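Local coordinates for tailspike protein (Siphovirus 9NA, PDB 3RIQ) that probably binds Salmonella lipopolysaccharide as the phage's receptor and cleaves its O-antigen chains as an endorhamnosidase, at residues E194-G202 with I255-Y263; R242-N253 with C275-T286. All coordinates share one frame; numbering follows the deposited sequence. Where two conformers were deposited one is given.

Contact 1 (E194-G202 with I255-Y263); sequences ENHHTTAWG and IGGRSARNY
His196 and Trp201 of one loop pack against Ile255, Arg258 and Tyr263 of another in a loop-to-loop contact on the flank of a right-handed beta-helix. Residues 194-202 leave the strand 184-194 through a type I turn, Asn195 to Thr198; residues 255-263 start within a small hairpin of strands 254-255 and 258-259, closed by a type I' turn at Gly256 and Gly257. Ile255 lies over one face of the His196 imidazole, its CB 4.0 Å from the ring centroid. Arg258 reaches into the opposing loop. Its chain runs out with CG opposite the backbone N (chi1 179°) and bends at chi3, which brings NH1 to His196 O at 3.1 Å, in the guanidinium plane and nearly straight (168°). One face of that guanidinium lies against the backbone at Thr199 N, and NE is salt-bridged to Asp294. Farther on, Tyr263 turns its edge toward the face of the Trp201 six-membered ring in an offset edge-to-face pair, CE2 of Tyr263 lying 3.6 Å from CH2 of Trp201. At its own rim, Trp201 CZ3 comes 3.2 Å from Arg261 O. Such packing between excursions from different coils is in keeping with a P22-type tailspike beta-helix, whose regular turns are interrupted by loops.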
loop_
_atom_site.group_PDB
_atom_site.type_symbol
_atom_site.label_atom_id
_atom_site.label_comp_id
_atom_site.label_asym_id
_atom_site.label_seq_id
_atom_site.Cartn_x
_atom_site.Cartn_y
_atom_site.Cartn_z
ATOM N N GLU A 194 26.411 -7.091 13.232
ATOM C CA GLU A 194 27.792 -7.032 12.733
ATOM C C GLU A 194 28.335 -8.442 12.537
ATOM O O GLU A 194 28.681 -9.099 13.531
ATOM C CB GLU A 194 28.635 -6.290 13.776
ATOM C CG GLU A 194 30.096 -6.128 13.415
ATOM C CD GLU A 194 30.891 -5.587 14.577
ATOM O OE1 GLU A 194 30.739 -6.060 15.686
ATOM O OE2 GLU A 194 31.686 -4.669 14.396
ATOM N N ASN A 195 28.405 -8.919 11.282
ATOM C CA ASN A 195 28.803 -10.315 11.014
ATOM C C ASN A 195 30.027 -10.484 10.116
ATOM O O ASN A 195 30.266 -11.557 9.592
ATOM C CB ASN A 195 27.608 -11.133 10.476
ATOM C CG ASN A 195 26.490 -11.270 11.503
ATOM O OD1 ASN A 195 25.746 -10.336 11.731
ATOM N ND2 ASN A 195 26.409 -12.402 12.148
ATOM N N HIS A 196 30.851 -9.453 9.976
ATOM C CA HIS A 196 31.983 -9.585 9.058
ATOM C C HIS A 196 33.220 -10.301 9.631
ATOM O O HIS A 196 34.167 -10.509 8.898
ATOM C CB HIS A 196 32.429 -8.212 8.568
ATOM C CG HIS A 196 33.025 -7.399 9.669
ATOM N ND1 HIS A 196 32.286 -6.989 10.759
ATOM C CD2 HIS A 196 34.291 -6.974 9.882
ATOM C CE1 HIS A 196 33.075 -6.337 11.594
ATOM N NE2 HIS A 196 34.299 -6.305 11.078
ATOM N N HIS A 197 33.218 -10.661 10.913
ATOM C CA HIS A 197 34.404 -11.294 11.502
ATOM C C HIS A 197 34.662 -12.694 10.980
ATOM O O HIS A 197 35.740 -13.217 11.178
ATOM C CB HIS A 197 34.395 -11.310 13.039
ATOM C CG HIS A 197 34.489 -9.953 13.672
ATOM N ND1 HIS A 197 33.727 -9.594 14.759
ATOM C CD2 HIS A 197 35.302 -8.905 13.426
ATOM C CE1 HIS A 197 34.031 -8.360 15.125
ATOM N NE2 HIS A 197 34.994 -7.922 14.334
ATOM N N THR A 198 33.685 -13.333 10.346
ATOM C CA THR A 198 33.956 -14.633 9.691
ATOM C C THR A 198 33.404 -14.656 8.274
ATOM O O THR A 198 32.678 -13.737 7.907
ATOM C CB THR A 198 33.413 -15.867 10.467
ATOM O OG1 THR A 198 32.016 -16.063 10.211
ATOM C CG2 THR A 198 33.653 -15.734 11.970
ATOM N N THR A 199 33.715 -15.697 7.498
ATOM C CA THR A 199 33.148 -15.822 6.151
ATOM C C THR A 199 31.678 -16.253 6.140
ATOM O O THR A 199 31.039 -16.138 5.099
ATOM C CB THR A 199 33.961 -16.820 5.309
ATOM O OG1 THR A 199 34.044 -18.046 6.051
ATOM C CG2 THR A 199 35.383 -16.258 4.993
ATOM N N ALA A 200 31.117 -16.715 7.263
ATOM C CA ALA A 200 29.671 -16.992 7.302
ATOM C C ALA A 200 28.890 -15.671 7.129
ATOM O O ALA A 200 29.434 -14.578 7.294
ATOM C CB ALA A 200 29.282 -17.619 8.648
ATOM N N TRP A 201 27.614 -15.791 6.792
ATOM C CA TRP A 201 26.703 -14.645 6.653
ATOM C C TRP A 201 25.712 -14.684 7.788
ATOM O O TRP A 201 25.098 -15.729 8.035
ATOM C CB TRP A 201 25.971 -14.696 5.297
ATOM C CG TRP A 201 26.943 -14.538 4.187
ATOM C CD1 TRP A 201 27.797 -15.501 3.662
ATOM C CD2 TRP A 201 27.209 -13.347 3.477
ATOM N NE1 TRP A 201 28.566 -14.954 2.658
ATOM C CE2 TRP A 201 28.236 -13.633 2.533
ATOM C CE3 TRP A 201 26.693 -12.044 3.544
ATOM C CZ2 TRP A 201 28.749 -12.667 1.659
ATOM C CZ3 TRP A 201 27.192 -11.083 2.651
ATOM C CH2 TRP A 201 28.227 -11.400 1.736
ATOM N N GLY A 202 25.567 -13.582 8.512
ATOM C CA GLY A 202 24.521 -13.511 9.564
ATOM C C GLY A 202 23.130 -13.663 8.953
ATOM O O GLY A 202 22.899 -13.228 7.827
ATOM N N ILE A 255 34.922 -4.192 5.634
ATOM C CA ILE A 255 35.388 -3.732 6.959
ATOM C C ILE A 255 36.502 -4.669 7.368
ATOM O O ILE A 255 36.341 -5.907 7.311
ATOM C CB ILE A 255 34.286 -3.800 8.038
ATOM C CG1 ILE A 255 33.150 -2.856 7.690
ATOM C CG2 ILE A 255 34.895 -3.410 9.416
ATOM C CD1 ILE A 255 31.902 -3.043 8.568
ATOM N N GLY A 256 37.655 -4.087 7.733
ATOM C CA GLY A 256 38.763 -4.872 8.260
ATOM C C GLY A 256 39.298 -5.880 7.249
ATOM O O GLY A 256 39.955 -6.852 7.624
ATOM N N GLY A 257 38.990 -5.665 5.972
ATOM C CA GLY A 257 39.411 -6.580 4.925
ATOM C C GLY A 257 38.456 -7.656 4.443
ATOM O O GLY A 257 38.836 -8.483 3.612
ATOM N N ARG A 258 37.225 -7.668 4.947
ATOM C CA ARG A 258 36.215 -8.636 4.444
ATOM C C ARG A 258 34.955 -7.914 4.009
ATOM O O ARG A 258 34.526 -6.944 4.665
ATOM C CB ARG A 258 35.866 -9.683 5.511
ATOM C CG ARG A 258 34.802 -10.698 5.036
ATOM C CD ARG A 258 34.592 -11.880 5.936
ATOM N NE ARG A 258 35.741 -12.758 5.846
ATOM C CZ ARG A 258 36.573 -13.030 6.856
ATOM N NH1 ARG A 258 36.363 -12.523 8.064
ATOM N NH2 ARG A 258 37.624 -13.817 6.650
ATOM N N SER A 259 34.340 -8.389 2.932
ATOM C CA SER A 259 33.082 -7.783 2.474
ATOM C C SER A 259 32.036 -7.714 3.594
ATOM O O SER A 259 31.764 -8.728 4.265
ATOM C CB SER A 259 32.491 -8.575 1.291
ATOM O OG SER A 259 31.255 -7.972 0.899
ATOM N N ALA A 260 31.459 -6.526 3.769
ATOM C CA ALA A 260 30.467 -6.242 4.790
ATOM C C ALA A 260 29.070 -6.089 4.179
ATOM O O ALA A 260 28.144 -5.561 4.806
ATOM C CB ALA A 260 30.865 -4.925 5.507
ATOM N N ARG A 261 28.944 -6.499 2.926
ATOM C CA ARG A 261 27.723 -6.326 2.133
ATOM C C ARG A 261 26.601 -7.246 2.611
ATOM O O ARG A 261 26.767 -8.008 3.559
ATOM C CB ARG A 261 28.050 -6.570 0.666
ATOM C CG ARG A 261 29.054 -5.535 0.107
ATOM C CD ARG A 261 29.463 -5.959 -1.293
ATOM N NE ARG A 261 30.383 -5.028 -1.966
ATOM C CZ ARG A 261 31.713 -5.065 -1.879
ATOM N NH1 ARG A 261 32.327 -5.971 -1.106
ATOM N NH2 ARG A 261 32.441 -4.196 -2.581
ATOM N N ASN A 262 25.440 -7.165 1.962
ATOM C CA ASN A 262 24.225 -7.830 2.438
ATOM C C ASN A 262 23.330 -8.257 1.299
ATOM O O ASN A 262 23.303 -7.589 0.269
ATOM C CB ASN A 262 23.433 -6.904 3.378
ATOM C CG ASN A 262 24.274 -6.404 4.524
ATOM O OD1 ASN A 262 24.308 -7.032 5.592
ATOM N ND2 ASN A 262 24.977 -5.265 4.318
ATOM N N TYR A 263 22.563 -9.326 1.532
ATOM C CA TYR A 263 21.753 -9.984 0.514
ATOM C C TYR A 263 20.422 -10.427 1.037
ATOM O O TYR A 263 20.291 -10.789 2.220
ATOM C CB TYR A 263 22.468 -11.264 -0.021
ATOM C CG TYR A 263 23.691 -10.962 -0.861
ATOM C CD1 TYR A 263 23.606 -10.882 -2.256
ATOM C CD2 TYR A 263 24.939 -10.745 -0.265
ATOM C CE1 TYR A 263 24.715 -10.567 -3.036
ATOM C CE2 TYR A 263 26.059 -10.451 -1.034
ATOM C CZ TYR A 263 25.934 -10.358 -2.430
ATOM O OH TYR A 263 27.013 -10.057 -3.192
#

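Contact 2 (R242-N253 with C275-T286); sequences RVGESGVKTYQN and CYYDGIDVNADT
Residues 242-253 and 275-286 run parallel as successive rungs, bridged at Lys249 and Asp281, where Asp281 N donates to Val248 O and Thr250 N to Asp281 O, both at 3.0 Å. Before this bridge, Tyr277 N donates to Glu245 O, and Ser246 OG takes the place of a backbone acceptor for Asp278 N at 3.0 Å. A water joins the same Ser246 hydroxyl to Asp281 OD2. The Asp281 carboxylate is gripped from several sides: Gln252 NE2 reaches OD2 at 3.0 Å from above the carboxylate plane, that water donates to OD2, as does a second one that also donates to Gln252 OE1, and Asn283 ND2 approaches OD1 nearly end-on. The aliphatic chain of Lys249 runs alongside, its extended carbons near OD2; its ammonium is not in contact with that carboxylate, though its charge may favour the ionised form, and it forms a long salt bridge to Glu245. A bend at chi2 (108°) swings the Gln252 amide back over residue 283, where NE2 also donates to Asn283 O. Thr250 OG1 donates to that oxygen at 2.9 Å from the opposite face of its carbonyl plane, while a third donor there is a water shared with Tyr251 O. At the far end the Asn253 amide clasps the backbone of Thr286: ND2 donates to Thr286 O at 2.8 Å, and OD1 accepts from Thr286 N at 3.0 Å. Inside the coil, Val248 and Ile280 lie side by side, their CG2 methyls 4.0 Å apart. Strand 220-223 flanks 249-250 and strand 326-327 flanks 281-282, while Phe267 of strand 266-273 and Ile312 of strand 311-318 pack against their inward-facing side chains.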
loop_
_atom_site.group_PDB
_atom_site.type_symbol
_atom_site.label_atom_id
_atom_site.label_comp_id
_atom_site.label_asym_id
_atom_site.label_seq_id
_atom_site.Cartn_x
_atom_site.Cartn_y
_atom_site.Cartn_z
ATOM N N ARG A 242 15.358 11.456 12.448
ATOM C CA ARG A 242 16.531 12.353 12.602
ATOM C C ARG A 242 17.860 11.661 12.940
ATOM O O ARG A 242 18.710 12.200 13.717
ATOM C CB ARG A 242 16.227 13.480 13.604
ATOM C CG ARG A 242 15.248 14.476 13.010
ATOM C CD ARG A 242 14.917 15.559 14.028
ATOM N NE ARG A 242 14.037 16.570 13.458
ATOM C CZ ARG A 242 13.640 17.639 14.131
ATOM N NH1 ARG A 242 14.124 17.850 15.369
ATOM N NH2 ARG A 242 12.839 18.526 13.553
ATOM N N VAL A 243 18.063 10.493 12.340
ATOM C CA VAL A 243 19.384 9.871 12.485
ATOM C C VAL A 243 20.447 10.664 11.702
ATOM O O VAL A 243 20.154 11.392 10.733
ATOM C CB VAL A 243 19.390 8.350 12.107
ATOM C CG1 VAL A 243 18.322 7.643 12.912
ATOM C CG2 VAL A 243 19.214 8.130 10.617
ATOM N N GLY A 244 21.698 10.521 12.136
ATOM C CA GLY A 244 22.807 11.275 11.509
ATOM C C GLY A 244 23.268 10.702 10.159
ATOM O O GLY A 244 23.943 11.423 9.383
ATOM N N GLU A 245 22.902 9.455 9.863
ATOM C CA GLU A 245 23.226 8.871 8.564
ATOM C C GLU A 245 21.927 8.542 7.824
ATOM O O GLU A 245 21.149 9.459 7.518
ATOM C CB GLU A 245 24.224 7.692 8.704
ATOM C CG GLU A 245 25.601 8.213 9.127
ATOM C CD GLU A 245 26.725 7.187 9.055
ATOM O OE1 GLU A 245 26.677 6.296 8.179
ATOM O OE2 GLU A 245 27.675 7.298 9.872
ATOM N N SER A 246 21.677 7.269 7.532
ATOM C CA SER A 246 20.522 6.912 6.708
ATOM C C SER A 246 19.424 6.193 7.509
ATOM O O SER A 246 19.685 5.592 8.556
ATOM C CB SER A 246 20.965 6.089 5.511
ATOM O OG SER A 246 21.737 6.859 4.614
ATOM N N GLY A 247 18.186 6.266 7.026
ATOM C CA GLY A 247 17.043 5.813 7.843
ATOM C C GLY A 247 17.266 4.389 8.327
ATOM O O GLY A 247 17.125 4.099 9.526
ATOM N N VAL A 248 17.610 3.501 7.385
ATOM C CA VAL A 248 18.219 2.205 7.686
ATOM C C VAL A 248 19.314 2.032 6.624
ATOM O O VAL A 248 19.297 2.682 5.566
ATOM C CB VAL A 248 17.225 1.008 7.611
ATOM C CG1 VAL A 248 16.091 1.152 8.644
ATOM C CG2 VAL A 248 16.676 0.807 6.165
ATOM N N LYS A 249 20.247 1.118 6.863
ATOM C CA LYS A 249 21.396 0.970 5.946
ATOM C C LYS A 249 21.916 -0.447 5.845
ATOM O O LYS A 249 22.055 -1.133 6.883
ATOM C CB LYS A 249 22.560 1.860 6.449
ATOM C CG LYS A 249 23.835 1.791 5.608
ATOM C CD LYS A 249 24.867 2.855 6.022
ATOM C CE LYS A 249 26.172 2.614 5.270
ATOM N NZ LYS A 249 27.339 3.465 5.746
ATOM N N THR A 250 22.227 -0.864 4.615
ATOM C CA THR A 250 23.058 -2.045 4.384
ATOM C C THR A 250 24.471 -1.525 4.119
ATOM O O THR A 250 24.677 -0.679 3.256
ATOM C CB THR A 250 22.541 -2.891 3.219
ATOM O OG1 THR A 250 22.407 -2.078 2.039
ATOM C CG2 THR A 250 21.184 -3.480 3.552
ATOM N N TYR A 251 25.443 -2.013 4.879
ATOM C CA TYR A 251 26.827 -1.547 4.723
ATOM C C TYR A 251 27.363 -1.892 3.322
ATOM O O TYR A 251 26.995 -2.887 2.709
ATOM C CB TYR A 251 27.720 -2.164 5.841
ATOM C CG TYR A 251 28.961 -1.337 6.214
ATOM C CD1 TYR A 251 28.918 -0.413 7.245
ATOM C CD2 TYR A 251 30.164 -1.517 5.548
ATOM C CE1 TYR A 251 30.039 0.342 7.567
ATOM C CE2 TYR A 251 31.277 -0.775 5.864
ATOM C CZ TYR A 251 31.215 0.142 6.871
ATOM O OH TYR A 251 32.340 0.888 7.221
ATOM N N GLN A 252 28.277 -1.044 2.850
ATOM C CA GLN A 252 28.969 -1.229 1.570
ATOM C C GLN A 252 30.440 -1.611 1.670
ATOM O O GLN A 252 31.120 -1.259 2.609
ATOM C CB GLN A 252 28.849 0.042 0.728
ATOM C CG GLN A 252 27.384 0.398 0.347
ATOM C CD GLN A 252 26.852 1.594 1.077
ATOM O OE1 GLN A 252 27.506 2.625 1.142
ATOM N NE2 GLN A 252 25.681 1.489 1.596
ATOM N N ASN A 253 30.931 -2.306 0.667
ATOM C CA ASN A 253 32.360 -2.605 0.544
ATOM C C ASN A 253 32.884 -3.473 1.706
ATOM O O ASN A 253 32.198 -4.366 2.107
ATOM C CB ASN A 253 33.173 -1.322 0.323
ATOM C CG ASN A 253 32.756 -0.549 -0.949
ATOM O OD1 ASN A 253 31.803 -0.889 -1.632
ATOM N ND2 ASN A 253 33.493 0.505 -1.247
ATOM N N CYS A 275 16.341 12.306 8.182
ATOM C CA CYS A 275 17.735 11.801 8.352
ATOM C C CYS A 275 18.698 12.714 7.572
ATOM O O CYS A 275 18.275 13.453 6.667
ATOM C CB CYS A 275 17.877 10.347 7.911
ATOM S SG CYS A 275 17.513 10.059 6.147
ATOM N N TYR A 276 19.970 12.704 7.954
ATOM C CA TYR A 276 20.923 13.607 7.310
ATOM C C TYR A 276 21.468 13.055 5.999
ATOM O O TYR A 276 21.840 13.836 5.102
ATOM C CB TYR A 276 22.051 13.975 8.274
ATOM C CG TYR A 276 22.889 15.147 7.827
ATOM C CD1 TYR A 276 22.312 16.409 7.552
ATOM C CD2 TYR A 276 24.272 15.025 7.722
ATOM C CE1 TYR A 276 23.114 17.519 7.175
ATOM C CE2 TYR A 276 25.068 16.108 7.375
ATOM C CZ TYR A 276 24.475 17.358 7.075
ATOM O OH TYR A 276 25.268 18.451 6.710
ATOM N N TYR A 277 21.498 11.717 5.861
ATOM C CA TYR A 277 21.792 11.140 4.562
ATOM C C TYR A 277 20.504 10.596 3.912
ATOM O O TYR A 277 19.549 11.376 3.738
ATOM C CB TYR A 277 22.983 10.183 4.645
ATOM C CG TYR A 277 24.290 10.966 4.741
ATOM C CD1 TYR A 277 24.979 11.324 3.570
ATOM C CD2 TYR A 277 24.780 11.433 5.960
ATOM C CE1 TYR A 277 26.175 12.054 3.628
ATOM C CE2 TYR A 277 25.961 12.161 6.038
ATOM C CZ TYR A 277 26.658 12.482 4.878
ATOM O OH TYR A 277 27.835 13.222 4.959
ATOM N N ASP A 278 20.408 9.306 3.584
ATOM C CA ASP A 278 19.371 8.875 2.622
ATOM C C ASP A 278 18.209 8.191 3.341
ATOM O O ASP A 278 18.419 7.445 4.306
ATOM C CB ASP A 278 20.008 7.913 1.616
ATOM C CG ASP A 278 21.305 8.475 1.082
ATOM O OD1 ASP A 278 21.266 9.657 0.658
ATOM O OD2 ASP A 278 22.359 7.803 1.177
ATOM N N GLY A 279 16.988 8.445 2.892
ATOM C CA GLY A 279 15.808 7.892 3.586
ATOM C C GLY A 279 15.924 6.400 3.869
ATOM O O GLY A 279 15.581 5.928 4.965
ATOM N N ILE A 280 16.345 5.637 2.864
ATOM C CA ILE A 280 16.910 4.314 3.112
ATOM C C ILE A 280 18.159 4.248 2.243
ATOM O O ILE A 280 18.204 4.874 1.176
ATOM C CB ILE A 280 15.925 3.142 2.755
ATOM C CG1 ILE A 280 15.576 3.099 1.254
ATOM C CG2 ILE A 280 14.670 3.210 3.618
ATOM C CD1 ILE A 280 14.681 1.924 0.874
ATOM N N ASP A 281 19.172 3.503 2.704
ATOM C CA ASP A 281 20.411 3.309 1.913
ATOM C C ASP A 281 20.582 1.802 1.781
ATOM O O ASP A 281 21.180 1.167 2.662
ATOM C CB ASP A 281 21.630 3.914 2.640
ATOM C CG ASP A 281 22.943 3.576 1.954
ATOM O OD1 ASP A 281 22.893 3.048 0.811
ATOM O OD2 ASP A 281 24.021 3.864 2.541
ATOM N N VAL A 282 20.033 1.227 0.718
ATOM C CA VAL A 282 20.131 -0.226 0.527
ATOM C C VAL A 282 21.114 -0.449 -0.624
ATOM O O VAL A 282 20.754 -0.970 -1.685
ATOM C CB VAL A 282 18.744 -0.867 0.275
ATOM C CG1 VAL A 282 18.854 -2.398 0.214
ATOM C CG2 VAL A 282 17.768 -0.490 1.414
ATOM N N ASN A 283 22.353 0.030 -0.433
ATOM C CA ASN A 283 23.420 -0.173 -1.406
ATOM C C ASN A 283 24.436 -1.193 -0.910
ATOM O O ASN A 283 24.638 -1.346 0.313
ATOM C CB ASN A 283 24.144 1.159 -1.668
ATOM C CG ASN A 283 23.317 2.111 -2.528
ATOM O OD1 ASN A 283 23.546 2.225 -3.746
ATOM N ND2 ASN A 283 22.344 2.786 -1.914
ATOM N N ALA A 284 25.127 -1.842 -1.844
ATOM C CA ALA A 284 26.170 -2.829 -1.502
ATOM C C ALA A 284 27.567 -2.381 -1.953
ATOM O O ALA A 284 28.528 -2.665 -1.253
ATOM C CB ALA A 284 25.824 -4.194 -2.102
ATOM N N ASP A 285 27.673 -1.694 -3.100
ATOM C CA ASP A 285 28.949 -1.123 -3.553
ATOM C C ASP A 285 28.915 0.397 -3.424
ATOM O O ASP A 285 27.857 1.030 -3.656
ATOM C CB ASP A 285 29.205 -1.481 -5.025
ATOM C CG ASP A 285 29.528 -2.939 -5.244
ATOM O OD1 ASP A 285 30.180 -3.564 -4.368
ATOM O OD2 ASP A 285 29.095 -3.478 -6.294
ATOM N N THR A 286 30.059 1.011 -3.127
ATOM C CA THR A 286 30.128 2.469 -3.077
ATOM C C THR A 286 31.538 2.935 -3.454
ATOM O O THR A 286 32.503 2.176 -3.311
ATOM C CB THR A 286 29.724 3.029 -1.691
ATOM O OG1 THR A 286 29.536 4.439 -1.783
ATOM C CG2 THR A 286 30.777 2.755 -0.618
HETATM O O HOH W 1 24.240 6.009 4.095
HETATM O O HOH W 2 24.999 -4.340 1.322
HETATM O O HOH W 3 25.777 4.754 0.398
#

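Following the chain, residues 194-202 come first, then 242-253, 255-263 and 275-286, so contacts 1 and 2 cross. Contact 1 closes a long loop of 52 intervening residues, linking the excursion after strand 184-194 to the hairpin of strands 254-255 and 258-259 and the loop after it. Contact 2 closes a shorter one, with 21 residues between its segments; the register from Lys249 to Asp281 makes one turn of 32 residues and stacks neighbouring rungs. Their centres are about 17 Å apart, yet they touch: Arg261 NE forms a salt bridge with Asp285 OD1 at 2.8 Å, and Ala260 N probably donates to Asn253 O. The loop 255-263 is thus fastened to the ends of both rungs.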